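Local coordinates for protein race-specific elicitor A4 (Passalora fulva, PDB 6BN0) that binds chitin in the fungus's wall as a secreted CBM14 effector and elicits a hypersensitive response in tomato plants carrying Cf-4, at residues T32-V37 and P47-C52; G18-L23 and K64-Y69; G55-D60 and S73-K78. One frame throughout, in Å; residues are numbered along the deposited sequence.

Contact 1 (T32-V37 and P47-C52); sequences TYIQCV and PVVKPC. With NAG (2-acetamido-2-deoxy-beta-D-glucopyranose), chain F; NAG (2-acetamido-2-deoxy-beta-D-glucopyranose), chain E; NAG (2-acetamido-2-deoxy-beta-D-glucopyranose), chain B.
Four backbone hydrogen bonds join T32-V37 to P47-C52, two at each of the hydrogen-bonded pairs Y33/K50 and Q35/V48. Y33 N donates to K50 O at 2.9 Å, and K50 N returns the bond to Y33 O, almost along the carbonyl axis. At the second pair Q35 N reaches V48 O in a nearly straight bond of 170°, whereas the reverse bond from V48 N to Q35 O is bent to 142°. The backbones of I34 and C36 are engaged on the other edge of their strand, with Y24 and C22. This is the hairpin of strands 32-38 and 45-51 in the three-stranded antiparallel sheet of a CBM14 (peritrophin-A type) chitin-binding domain, and the face bearing Y33, Q35, V48 and K50 is the one turned to the bound sugars. K50 lays its CB over one face of the Y33 ring, 3.4 Å above the plane, in a CH-pi contact; two bends farther along carry K50 NZ to O7 of NAG chain F, to which it donates a 3.0 Å hydrogen bond. Q35 takes an extended course, CG anti to the backbone N (chi1 176°), so that its amide divides between two sugars. Q35 OE1 is hydrogen-bonded to O3 of NAG chain E at 3.0 Å, although that proton has a second possible acceptor, while Q35 NE2 gives O3 of NAG chain F a weak bond of 3.4 Å. A water donates to P51 O (2.8 Å) and also binds Y33 OH and O6 of NAG chain B. On the other face, I34 CG2 lies 3.7 Å from P47 CB, and T32 OG1 is satisfied by N26 and S29.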
loop_
_atom_site.group_PDB
_atom_site.type_symbol
_atom_site.label_atom_id
_atom_site.label_comp_id
_atom_site.label_asym_id
_atom_site.label_seq_id
_atom_site.Cartn_x
_atom_site.Cartn_y
_atom_site.Cartn_z
ATOM N N THR A 32 -11.537 3.822 7.993
ATOM C CA THR A 32 -11.415 2.572 7.272
ATOM C C THR A 32 -11.699 2.888 5.818
ATOM O O THR A 32 -12.062 4.017 5.473
ATOM C CB THR A 32 -12.390 1.501 7.779
ATOM O OG1 THR A 32 -13.743 2.005 7.651
ATOM C CG2 THR A 32 -12.079 1.114 9.243
ATOM N N TYR A 33 -11.468 1.900 4.954
ATOM C CA TYR A 33 -11.849 2.032 3.555
ATOM C C TYR A 33 -12.269 0.641 3.091
ATOM O O TYR A 33 -12.147 -0.339 3.835
ATOM C CB TYR A 33 -10.697 2.626 2.726
ATOM C CG TYR A 33 -9.399 1.806 2.796
ATOM C CD1 TYR A 33 -8.536 1.932 3.878
ATOM C CD2 TYR A 33 -9.056 0.899 1.767
ATOM C CE1 TYR A 33 -7.336 1.206 3.952
ATOM C CE2 TYR A 33 -7.869 0.170 1.826
ATOM C CZ TYR A 33 -7.011 0.331 2.926
ATOM O OH TYR A 33 -5.855 -0.418 3.037
ATOM N N ILE A 34 -12.799 0.553 1.871
ATOM C CA ILE A 34 -13.244 -0.717 1.308
ATOM C C ILE A 34 -12.301 -1.052 0.156
ATOM O O ILE A 34 -12.030 -0.201 -0.704
ATOM C CB ILE A 34 -14.720 -0.654 0.859
ATOM C CG1 ILE A 34 -15.639 -0.570 2.104
ATOM C CG2 ILE A 34 -15.061 -1.853 -0.097
ATOM C CD1 ILE A 34 -17.158 -0.284 1.819
ATOM N N GLN A 35 -11.776 -2.275 0.167
ATOM C CA GLN A 35 -10.921 -2.802 -0.894
ATOM C C GLN A 35 -11.628 -4.002 -1.517
ATOM O O GLN A 35 -12.197 -4.841 -0.802
ATOM C CB GLN A 35 -9.518 -3.218 -0.349
ATOM C CG GLN A 35 -8.651 -3.869 -1.416
ATOM C CD GLN A 35 -7.185 -4.012 -1.001
ATOM O OE1 GLN A 35 -6.292 -4.009 -1.843
ATOM N NE2 GLN A 35 -6.936 -4.089 0.297
ATOM N N CYS A 36 -11.642 -4.057 -2.839
ATOM C CA CYS A 36 -12.370 -5.093 -3.570
ATOM C C CYS A 36 -11.444 -6.260 -3.916
ATOM O O CYS A 36 -10.327 -6.052 -4.381
ATOM C CB CYS A 36 -12.973 -4.489 -4.840
ATOM S SG CYS A 36 -13.970 -3.041 -4.451
ATOM N N VAL A 37 -11.912 -7.480 -3.691
ATOM C CA VAL A 37 -11.161 -8.670 -4.066
ATOM C C VAL A 37 -11.873 -9.298 -5.258
ATOM O O VAL A 37 -13.007 -9.766 -5.121
ATOM C CB VAL A 37 -11.053 -9.668 -2.902
ATOM C CG1 VAL A 37 -10.396 -10.993 -3.370
ATOM C CG2 VAL A 37 -10.301 -9.034 -1.696
ATOM N N PRO A 47 -16.258 -7.038 -1.335
ATOM C CA PRO A 47 -15.771 -5.851 -0.620
ATOM C C PRO A 47 -15.200 -6.236 0.732
ATOM O O PRO A 47 -15.780 -7.043 1.456
ATOM C CB PRO A 47 -17.037 -4.995 -0.462
ATOM C CG PRO A 47 -18.170 -5.985 -0.493
ATOM C CD PRO A 47 -17.726 -7.168 -1.304
ATOM N N VAL A 48 -14.036 -5.671 1.070
ATOM C CA VAL A 48 -13.356 -5.969 2.324
ATOM C C VAL A 48 -13.100 -4.667 3.068
ATOM O O VAL A 48 -12.529 -3.722 2.495
ATOM C CB VAL A 48 -12.037 -6.718 2.061
ATOM C CG1 VAL A 48 -11.292 -6.941 3.346
ATOM C CG2 VAL A 48 -12.407 -8.071 1.400
ATOM N N VAL A 49 -13.493 -4.617 4.350
ATOM C CA VAL A 49 -13.225 -3.420 5.140
ATOM C C VAL A 49 -11.803 -3.472 5.643
ATOM O O VAL A 49 -11.398 -4.470 6.253
ATOM C CB VAL A 49 -14.217 -3.264 6.297
ATOM C CG1 VAL A 49 -13.787 -2.061 7.163
ATOM C CG2 VAL A 49 -15.621 -3.067 5.746
ATOM N N LYS A 50 -11.034 -2.374 5.409
ATOM C CA LYS A 50 -9.593 -2.311 5.738
ATOM C C LYS A 50 -9.278 -1.119 6.653
ATOM O O LYS A 50 -9.843 -0.036 6.475
ATOM C CB LYS A 50 -8.754 -2.160 4.464
ATOM C CG LYS A 50 -8.876 -3.319 3.466
ATOM C CD LYS A 50 -8.157 -4.578 3.973
ATOM C CE LYS A 50 -6.645 -4.468 3.801
ATOM N NZ LYS A 50 -5.947 -5.619 4.445
ATOM N N PRO A 51 -8.378 -1.260 7.621
ATOM C CA PRO A 51 -8.162 -0.149 8.564
ATOM C C PRO A 51 -7.157 0.883 8.062
ATOM O O PRO A 51 -6.155 0.558 7.421
ATOM C CB PRO A 51 -7.628 -0.877 9.808
ATOM C CG PRO A 51 -6.852 -2.077 9.209
ATOM C CD PRO A 51 -7.726 -2.514 8.058
ATOM N N CYS A 52 -7.390 2.146 8.402
ATOM C CA CYS A 52 -6.317 3.146 8.312
ATOM C C CYS A 52 -5.412 3.063 9.543
ATOM O O CYS A 52 -5.808 2.526 10.586
ATOM C CB CYS A 52 -6.918 4.553 8.189
ATOM S SG CYS A 52 -7.589 5.001 6.536
HETATM C C1 NAG F . -3.537 -8.790 0.315
HETATM C C2 NAG F . -4.220 -7.563 0.929
HETATM C C3 NAG F . -3.351 -6.319 0.686
HETATM C C4 NAG F . -1.927 -6.547 1.201
HETATM C C5 NAG F . -1.368 -7.823 0.560
HETATM C C6 NAG F . 0.033 -8.197 1.029
HETATM C C7 NAG F . -6.666 -7.414 1.147
HETATM C C8 NAG F . -7.983 -7.170 0.434
HETATM N N2 NAG F . -5.558 -7.372 0.390
HETATM O O1 NAG F . -4.301 -9.927 0.542
HETATM O O3 NAG F . -3.966 -5.232 1.348
HETATM O O4 NAG F . -1.081 -5.490 0.751
HETATM O O5 NAG F . -2.223 -8.934 0.873
HETATM O O6 NAG F . 0.060 -8.262 2.455
HETATM O O7 NAG F . -6.618 -7.636 2.355
HETATM C C1 NAG E . -2.704 -7.230 -4.846
HETATM C C2 NAG E . -3.438 -6.345 -3.853
HETATM C C3 NAG E . -2.825 -4.942 -3.835
HETATM C C4 NAG E . -1.305 -5.004 -3.671
HETATM C C5 NAG E . -0.691 -5.980 -4.695
HETATM C C6 NAG E . 0.801 -6.233 -4.503
HETATM C C7 NAG E . -5.812 -6.900 -3.441
HETATM C C8 NAG E . -7.241 -6.759 -3.954
HETATM N N2 NAG E . -4.865 -6.286 -4.168
HETATM O O3 NAG E . -3.414 -4.261 -2.723
HETATM O O4 NAG E . -0.784 -3.713 -3.942
HETATM O O5 NAG E . -1.324 -7.252 -4.536
HETATM O O6 NAG E . 1.054 -6.600 -3.153
HETATM O O7 NAG E . -5.542 -7.540 -2.421
HETATM C C1 NAG B . -0.659 -4.583 1.751
HETATM C C2 NAG B . 0.591 -3.877 1.239
HETATM C C3 NAG B . 0.998 -2.746 2.198
HETATM C C4 NAG B . -0.182 -1.847 2.529
HETATM C C5 NAG B . -1.392 -2.664 2.952
HETATM C C6 NAG B . -2.635 -1.802 3.111
HETATM C C7 NAG B . 2.085 -5.293 -0.141
HETATM C C8 NAG B . 3.213 -6.301 -0.131
HETATM N N2 NAG B . 1.683 -4.834 1.062
HETATM O O3 NAG B . 1.971 -1.955 1.518
HETATM O O4 NAG B . 0.088 -1.024 3.666
HETATM O O5 NAG B . -1.687 -3.640 1.954
HETATM O O6 NAG B . -3.766 -2.616 3.387
HETATM O O7 NAG B . 1.596 -4.886 -1.191
HETATM O O HOH W 1 -5.436 -1.614 5.775
#

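Contact 2 (G18-L23 and K64-Y69); sequences GPKDCL and KKWCDY. With NAG (2-acetamido-2-deoxy-beta-D-glucopyranose), chain C; NAG (2-acetamido-2-deoxy-beta-D-glucopyranose), chain D; NAG (2-acetamido-2-deoxy-beta-D-glucopyranose), chain G; NAG (2-acetamido-2-deoxy-beta-D-glucopyranose), chain H.
A G1 beta bulge begins strand 66-68: K65 and W66 both lie opposite N59, and K65 has the left-handed backbone (phi 56°, psi 51°) usual for the first bulge position. Against it packs the type I turn G18-D21, which is closed by D21 N to G18 O and by G18 N donating to D21 OD2. The tight part of the contact is made by K20. The K20 and K65 side chains cross at about a right angle, with K20 CB 3.9 Å from K65 CB. The K20 chain runs extended until a bend at the end delivers K20 NZ to K64 O, at 2.6 Å on a carbonyl lone pair (132° at the oxygen). The same ammonium also donates to G63 O, so two peptide carbonyls grip the charge. Deeper in, L23 CD1 rests 3.6 Å from K65 O.

Elsewhere the two segments meet loosely, through water. One molecule donates to both P19 O and K65 O; another donates to L23 O and accepts from K65 NZ, which is also bonded to D60 O. Beyond these two water bridges the strand turns to the chitin oligomers. The W66 indole is covered on both faces, K64 O near the rim of one and C6 of NAG chain D over the centre of the other, 3.8 Å above the plane. D68 OD2 accepts W66 NE1 at 3.0 Å, near the indole plane, and thereby helps to fix the ring's rotation, while D68 OD1 takes Y69 N on its anti lone pair. C8 of NAG chain C sits over one face of the Y69 ring toward its rim, and Y69 OH shares a hydrogen bond with O3 of that sugar. C67 O accepts from O6 of NAG chain D at 2.6 Å.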
loop_
_atom_site.group_PDB
_atom_site.type_symbol
_atom_site.label_atom_id
_atom_site.label_comp_id
_atom_site.label_asym_id
_atom_site.label_seq_id
_atom_site.Cartn_x
_atom_site.Cartn_y
_atom_site.Cartn_z
ATOM N N GLY A 18 -3.152 -2.646 -8.674
ATOM C CA GLY A 18 -2.298 -1.499 -8.433
ATOM C C GLY A 18 -2.569 -0.835 -7.084
ATOM O O GLY A 18 -3.541 -1.127 -6.384
ATOM N N PRO A 19 -1.673 0.079 -6.709
ATOM C CA PRO A 19 -1.682 0.632 -5.336
ATOM C C PRO A 19 -2.859 1.523 -5.045
ATOM O O PRO A 19 -3.128 1.781 -3.861
ATOM C CB PRO A 19 -0.386 1.457 -5.261
ATOM C CG PRO A 19 0.385 1.169 -6.511
ATOM C CD PRO A 19 -0.451 0.409 -7.477
ATOM N N LYS A 20 -3.567 2.018 -6.072
ATOM C CA LYS A 20 -4.788 2.798 -5.848
ATOM C C LYS A 20 -6.044 2.151 -6.432
ATOM O O LYS A 20 -7.088 2.811 -6.513
ATOM C CB LYS A 20 -4.636 4.216 -6.414
ATOM C CG LYS A 20 -3.493 5.018 -5.783
ATOM C CD LYS A 20 -3.293 6.369 -6.513
ATOM C CE LYS A 20 -1.960 7.039 -6.124
ATOM N NZ LYS A 20 -2.034 7.560 -4.705
ATOM N N ASP A 21 -5.990 0.887 -6.819
ATOM C CA ASP A 21 -7.057 0.268 -7.595
ATOM C C ASP A 21 -8.132 -0.311 -6.678
ATOM O O ASP A 21 -7.822 -1.040 -5.730
ATOM C CB ASP A 21 -6.490 -0.854 -8.476
ATOM C CG ASP A 21 -5.593 -0.344 -9.596
ATOM O OD1 ASP A 21 -5.673 0.858 -9.924
ATOM O OD2 ASP A 21 -4.807 -1.145 -10.161
ATOM N N CYS A 22 -9.409 -0.048 -7.002
ATOM C CA CYS A 22 -10.535 -0.697 -6.328
ATOM C C CYS A 22 -10.581 -0.364 -4.838
ATOM O O CYS A 22 -10.897 -1.229 -4.021
ATOM C CB CYS A 22 -10.486 -2.220 -6.516
ATOM S SG CYS A 22 -10.300 -2.859 -8.217
ATOM N N LEU A 23 -10.254 0.881 -4.482
ATOM C CA LEU A 23 -10.337 1.364 -3.098
ATOM C C LEU A 23 -11.406 2.433 -2.999
ATOM O O LEU A 23 -11.397 3.393 -3.779
ATOM C CB LEU A 23 -8.996 1.941 -2.619
ATOM C CG LEU A 23 -7.750 1.057 -2.875
ATOM C CD1 LEU A 23 -6.465 1.731 -2.442
ATOM C CD2 LEU A 23 -7.881 -0.248 -2.059
ATOM N N LYS A 64 -5.121 10.253 -4.879
ATOM C CA LYS A 64 -4.796 9.952 -3.495
ATOM C C LYS A 64 -5.143 8.489 -3.199
ATOM O O LYS A 64 -4.278 7.619 -3.322
ATOM C CB LYS A 64 -5.539 10.912 -2.540
ATOM C CG LYS A 64 -5.265 12.399 -2.778
ATOM C CD LYS A 64 -3.775 12.753 -2.659
ATOM C CE LYS A 64 -3.586 14.243 -2.799
ATOM N NZ LYS A 64 -2.172 14.569 -2.615
ATOM N N LYS A 65 -6.380 8.218 -2.806
ATOM C CA LYS A 65 -6.858 6.855 -2.525
ATOM C C LYS A 65 -5.972 6.221 -1.486
ATOM O O LYS A 65 -5.406 5.131 -1.658
ATOM C CB LYS A 65 -6.936 6.000 -3.803
ATOM C CG LYS A 65 -7.696 6.699 -4.889
ATOM C CD LYS A 65 -9.162 6.916 -4.530
ATOM C CE LYS A 65 -9.869 7.510 -5.798
ATOM N NZ LYS A 65 -11.347 7.744 -5.651
ATOM N N TRP A 66 -5.798 6.958 -0.407
ATOM C CA TRP A 66 -4.954 6.490 0.664
ATOM C C TRP A 66 -5.421 7.114 1.970
ATOM O O TRP A 66 -6.228 8.051 1.989
ATOM C CB TRP A 66 -3.477 6.789 0.358
ATOM C CG TRP A 66 -3.107 8.223 0.222
ATOM C CD1 TRP A 66 -3.677 9.313 0.851
ATOM C CD2 TRP A 66 -2.008 8.733 -0.547
ATOM N NE1 TRP A 66 -2.991 10.459 0.513
ATOM C CE2 TRP A 66 -1.957 10.126 -0.336
ATOM C CE3 TRP A 66 -1.045 8.134 -1.377
ATOM C CZ2 TRP A 66 -0.980 10.948 -0.958
ATOM C CZ3 TRP A 66 -0.084 8.956 -1.990
ATOM C CH2 TRP A 66 -0.058 10.330 -1.771
ATOM N N CYS A 67 -4.899 6.580 3.079
ATOM C CA CYS A 67 -5.165 7.171 4.386
ATOM C C CYS A 67 -4.310 8.421 4.598
ATOM O O CYS A 67 -3.139 8.461 4.206
ATOM C CB CYS A 67 -4.902 6.118 5.459
ATOM S SG CYS A 67 -5.897 4.635 5.258
ATOM N N ASP A 68 -4.893 9.455 5.206
ATOM C CA ASP A 68 -4.275 10.792 5.199
ATOM C C ASP A 68 -4.562 11.495 6.514
ATOM O O ASP A 68 -5.384 11.028 7.313
ATOM C CB ASP A 68 -4.796 11.645 4.004
ATOM C CG ASP A 68 -3.686 12.553 3.377
ATOM O OD1 ASP A 68 -2.715 12.921 4.062
ATOM O OD2 ASP A 68 -3.736 12.862 2.175
ATOM N N TYR A 69 -3.881 12.633 6.743
ATOM C CA TYR A 69 -4.204 13.423 7.925
ATOM C C TYR A 69 -5.641 13.917 7.817
ATOM O O TYR A 69 -6.115 14.234 6.702
ATOM C CB TYR A 69 -3.254 14.626 8.115
ATOM C CG TYR A 69 -1.812 14.194 8.194
ATOM C CD1 TYR A 69 -1.337 13.502 9.300
ATOM C CD2 TYR A 69 -0.928 14.461 7.148
ATOM C CE1 TYR A 69 -0.019 13.106 9.382
ATOM C CE2 TYR A 69 0.384 14.072 7.220
ATOM C CZ TYR A 69 0.834 13.397 8.333
ATOM O OH TYR A 69 2.148 12.992 8.405
HETATM C C1 NAG C . 2.886 11.306 2.785
HETATM C C2 NAG C . 2.658 11.909 4.165
HETATM C C3 NAG C . 3.205 13.352 4.235
HETATM C C4 NAG C . 4.641 13.392 3.712
HETATM C C5 NAG C . 4.782 12.656 2.378
HETATM C C6 NAG C . 6.221 12.538 1.942
HETATM C C7 NAG C . 0.914 11.045 5.598
HETATM C C8 NAG C . -0.555 10.981 5.961
HETATM N N2 NAG C . 1.254 11.819 4.573
HETATM O O3 NAG C . 3.238 13.792 5.596
HETATM O O4 NAG C . 5.115 14.723 3.530
HETATM O O5 NAG C . 4.258 11.323 2.485
HETATM O O6 NAG C . 6.349 11.800 0.737
HETATM O O7 NAG C . 1.759 10.441 6.233
HETATM C C1 NAG D . 2.106 6.524 0.612
HETATM C C2 NAG D . 3.123 7.546 0.057
HETATM C C3 NAG D . 3.416 8.645 1.101
HETATM C C4 NAG D . 2.135 9.201 1.701
HETATM C C5 NAG D . 1.250 8.062 2.208
HETATM C C6 NAG D . -0.073 8.558 2.779
HETATM C C7 NAG D . 4.962 6.989 -1.484
HETATM C C8 NAG D . 6.240 6.208 -1.664
HETATM N N2 NAG D . 4.359 6.861 -0.297
HETATM O O3 NAG D . 4.146 9.677 0.446
HETATM O O4 NAG D . 2.383 9.973 2.873
HETATM O O5 NAG D . 0.955 7.203 1.113
HETATM O O6 NAG D . -0.936 7.476 3.120
HETATM O O7 NAG D . 4.500 7.702 -2.373
HETATM C C1 NAG G . -0.620 -2.897 -2.795
HETATM C C2 NAG G . 0.614 -2.033 -3.081
HETATM C C3 NAG G . 0.789 -0.942 -2.007
HETATM C C4 NAG G . -0.527 -0.191 -1.764
HETATM C C5 NAG G . -1.675 -1.170 -1.525
HETATM C C6 NAG G . -3.026 -0.463 -1.468
HETATM C C7 NAG G . 2.627 -2.886 -4.205
HETATM C C8 NAG G . 3.765 -3.874 -4.141
HETATM N N2 NAG G . 1.799 -2.879 -3.161
HETATM O O3 NAG G . 1.749 -0.023 -2.514
HETATM O O4 NAG G . -0.471 0.606 -0.583
HETATM O O5 NAG G . -1.741 -2.087 -2.629
HETATM O O6 NAG G . -4.115 -1.374 -1.322
HETATM O O7 NAG G . 2.474 -2.132 -5.160
HETATM C C1 NAG H . 4.729 9.094 6.610
HETATM C C2 NAG H . 4.733 9.723 8.010
HETATM C C3 NAG H . 5.463 11.064 8.002
HETATM C C4 NAG H . 6.834 10.949 7.346
HETATM C C5 NAG H . 6.697 10.315 5.961
HETATM C C6 NAG H . 8.018 10.049 5.284
HETATM C C7 NAG H . 2.833 9.317 9.541
HETATM C C8 NAG H . 1.384 9.651 9.834
HETATM N N2 NAG H . 3.364 9.914 8.466
HETATM O O3 NAG H . 5.590 11.531 9.344
HETATM O O4 NAG H . 7.355 12.261 7.162
HETATM O O5 NAG H . 6.053 9.045 6.087
HETATM O O6 NAG H . 7.789 9.597 3.955
HETATM O O7 NAG H . 3.475 8.544 10.244
HETATM O O HOH W 2 -3.119 3.954 -2.286
HETATM O O HOH W 3 -12.722 5.644 -4.648
#

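Contact 3 (G55-D60 and S73-K78)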
loop_
_atom_site.group_PDB
_atom_site.type_symbol
_atom_site.label_atom_id
_atom_site.label_comp_id
_atom_site.label_asym_id
_atom_site.label_seq_id
_atom_site.Cartn_x
_atom_site.Cartn_y
_atom_site.Cartn_z
ATOM N N GLY A 55 -4.835 7.583 13.680
ATOM C CA GLY A 55 -4.813 9.023 13.471
ATOM C C GLY A 55 -5.196 9.466 12.062
ATOM O O GLY A 55 -5.393 10.667 11.833
ATOM N N LEU A 56 -5.298 8.541 11.120
ATOM C CA LEU A 56 -5.488 8.863 9.712
ATOM C C LEU A 56 -6.911 8.559 9.274
ATOM O O LEU A 56 -7.627 7.753 9.890
ATOM C CB LEU A 56 -4.523 8.072 8.830
ATOM C CG LEU A 56 -3.058 8.352 9.213
ATOM C CD1 LEU A 56 -2.107 7.757 8.141
ATOM C CD2 LEU A 56 -2.821 9.885 9.349
ATOM N N GLN A 57 -7.295 9.190 8.176
ATOM C CA GLN A 57 -8.650 9.049 7.650
ATOM C C GLN A 57 -8.572 8.895 6.136
ATOM O O GLN A 57 -7.613 9.363 5.512
ATOM C CB GLN A 57 -9.539 10.261 7.990
ATOM C CG GLN A 57 -9.792 10.487 9.501
ATOM C CD GLN A 57 -10.678 11.684 9.745
ATOM O OE1 GLN A 57 -10.813 12.530 8.880
ATOM N NE2 GLN A 57 -11.238 11.784 10.932
ATOM N N TRP A 58 -9.574 8.214 5.562
ATOM C CA TRP A 58 -9.581 7.921 4.129
ATOM C C TRP A 58 -9.576 9.216 3.317
ATOM O O TRP A 58 -10.379 10.122 3.572
ATOM C CB TRP A 58 -10.842 7.092 3.748
ATOM C CG TRP A 58 -10.793 6.682 2.289
ATOM C CD1 TRP A 58 -11.672 7.033 1.289
ATOM C CD2 TRP A 58 -9.775 5.876 1.674
ATOM N NE1 TRP A 58 -11.281 6.453 0.090
ATOM C CE2 TRP A 58 -10.108 5.757 0.296
ATOM C CE3 TRP A 58 -8.618 5.239 2.155
ATOM C CZ2 TRP A 58 -9.324 5.024 -0.611
ATOM C CZ3 TRP A 58 -7.825 4.502 1.239
ATOM C CH2 TRP A 58 -8.196 4.394 -0.129
ATOM N N ASN A 59 -8.714 9.272 2.298
ATOM C CA ASN A 59 -8.668 10.374 1.328
ATOM C C ASN A 59 -9.062 9.801 -0.042
ATOM O O ASN A 59 -8.244 9.190 -0.744
ATOM C CB ASN A 59 -7.274 11.030 1.330
ATOM C CG ASN A 59 -7.177 12.249 0.427
ATOM O OD1 ASN A 59 -6.182 12.989 0.487
ATOM N ND2 ASN A 59 -8.148 12.435 -0.445
ATOM N N ASP A 60 -10.322 9.990 -0.411
ATOM C CA ASP A 60 -10.887 9.441 -1.640
ATOM C C ASP A 60 -10.589 10.292 -2.857
ATOM O O ASP A 60 -11.101 9.994 -3.944
ATOM C CB ASP A 60 -12.406 9.294 -1.492
ATOM C CG ASP A 60 -12.990 8.236 -2.431
ATOM O OD1 ASP A 60 -14.010 8.507 -3.109
ATOM O OD2 ASP A 60 -12.426 7.115 -2.466
ATOM N N SER A 73 -8.407 14.738 4.575
ATOM C CA SER A 73 -9.216 13.590 4.222
ATOM C C SER A 73 -10.532 14.040 3.617
ATOM O O SER A 73 -10.905 15.207 3.688
ATOM C CB SER A 73 -9.503 12.730 5.451
ATOM O OG SER A 73 -10.565 13.341 6.185
ATOM N N THR A 74 -11.262 13.080 3.057
ATOM C CA THR A 74 -12.587 13.341 2.514
ATOM C C THR A 74 -13.698 12.910 3.498
ATOM O O THR A 74 -14.854 12.729 3.106
ATOM C CB THR A 74 -12.743 12.665 1.142
ATOM O OG1 THR A 74 -12.352 11.295 1.243
ATOM C CG2 THR A 74 -11.904 13.369 0.025
ATOM N N CYS A 75 -13.370 12.754 4.765
ATOM C CA CYS A 75 -14.385 12.490 5.769
ATOM C C CYS A 75 -15.484 13.554 5.648
ATOM O O CYS A 75 -15.172 14.751 5.574
ATOM C CB CYS A 75 -13.761 12.523 7.173
ATOM S SG CYS A 75 -14.894 11.956 8.551
ATOM N N PRO A 76 -16.761 13.168 5.598
ATOM C CA PRO A 76 -17.825 14.184 5.558
ATOM C C PRO A 76 -17.968 14.959 6.851
ATOM O O PRO A 76 -18.626 16.002 6.847
ATOM C CB PRO A 76 -19.087 13.373 5.272
ATOM C CG PRO A 76 -18.722 11.957 5.366
ATOM C CD PRO A 76 -17.301 11.810 5.761
ATOM N N VAL A 77 -17.411 14.482 7.953
ATOM C CA VAL A 77 -17.485 15.167 9.249
ATOM C C VAL A 77 -16.272 16.077 9.394
ATOM O O VAL A 77 -15.136 15.589 9.466
ATOM C CB VAL A 77 -17.533 14.151 10.408
ATOM C CG1 VAL A 77 -17.680 14.867 11.775
ATOM C CG2 VAL A 77 -18.695 13.162 10.204
ATOM N N LYS A 78 -16.495 17.401 9.460
ATOM C CA LYS A 78 -15.376 18.342 9.407
ATOM C C LYS A 78 -15.574 19.529 10.354
ATOM O O LYS A 78 -16.584 19.646 11.059
ATOM C CB LYS A 78 -15.175 18.857 7.983
ATOM C CG LYS A 78 -14.634 17.819 6.994
ATOM C CD LYS A 78 -13.153 17.566 7.190
ATOM C CE LYS A 78 -12.646 16.644 6.111
ATOM N NZ LYS A 78 -11.232 16.318 6.323
HETATM O O HOH W 4 -11.535 15.370 9.196
#
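S73 and T74 both hold their hydroxyl oxygens in the crowded position between the backbone N and the carbonyl carbon (chi1 80° and 51°), which turns each oxygen toward the segment G55-D60. Q57 comes the other way, with CG beside its own backbone N (chi1 -63°) and the chain extended beyond, so that Q57 OE1 arrives 2.8 Å from S73 OG. These two oxygens are hydrogen-bonded, but the serine proton also has P70 O within reach. T74 takes hold of the backbone on either side of N59 in sequence: T74 N donates to W58 O at 3.1 Å, in the carbonyl plane, and D60 N donates in turn to T74 OG1 at 2.9 Å. The threonine hydroxyl may add a weak bond to W58 O. The carboxylate of D60 also steadies the neighbouring tryptophan, because W58 NE1 reaches D60 OD2 at 2.9 Å, close to the indole plane.

K78 folds back over the turn. K78 NZ binds S73 OG and, from above the carbonyl plane, S73 O at 2.9 Å, and a water links it to Q57 OE1. This positive charge would be expected to polarise the serine oxygens. C75 CB fits in beside the glutamine, 3.4 Å from Q57 OE1. S73 OG has a further donor in C75 N, at 3.2 Å, which defines an ST turn; that turn leads into C75, whose disulfide to C30 ties the C-terminal loop of the CBM14 chitin-binding domain to the loop before strand 32-38.

After helix 8-14 the chain lays down G18-L23, and contact 2 brings K64-Y69 back to it, closing the longest of the three loops. Contact 1 lies wholly within that loop and closes the hairpin of strands 32-38 and 45-51. Contact 3 starts inside it too, at G55-D60, but ends beyond it at S73-K78, so contacts 2 and 3 cross, whereas contacts 1 and 3 follow in series. The C52-C67 disulfide fastens contact 1 to contact 2, and L23 packs on Y33 and Q35. W58 stacks on Y33, joining the three-stranded sheet to the small sheet of strands 57-59 and 66-68, which contacts 2 and 3 share.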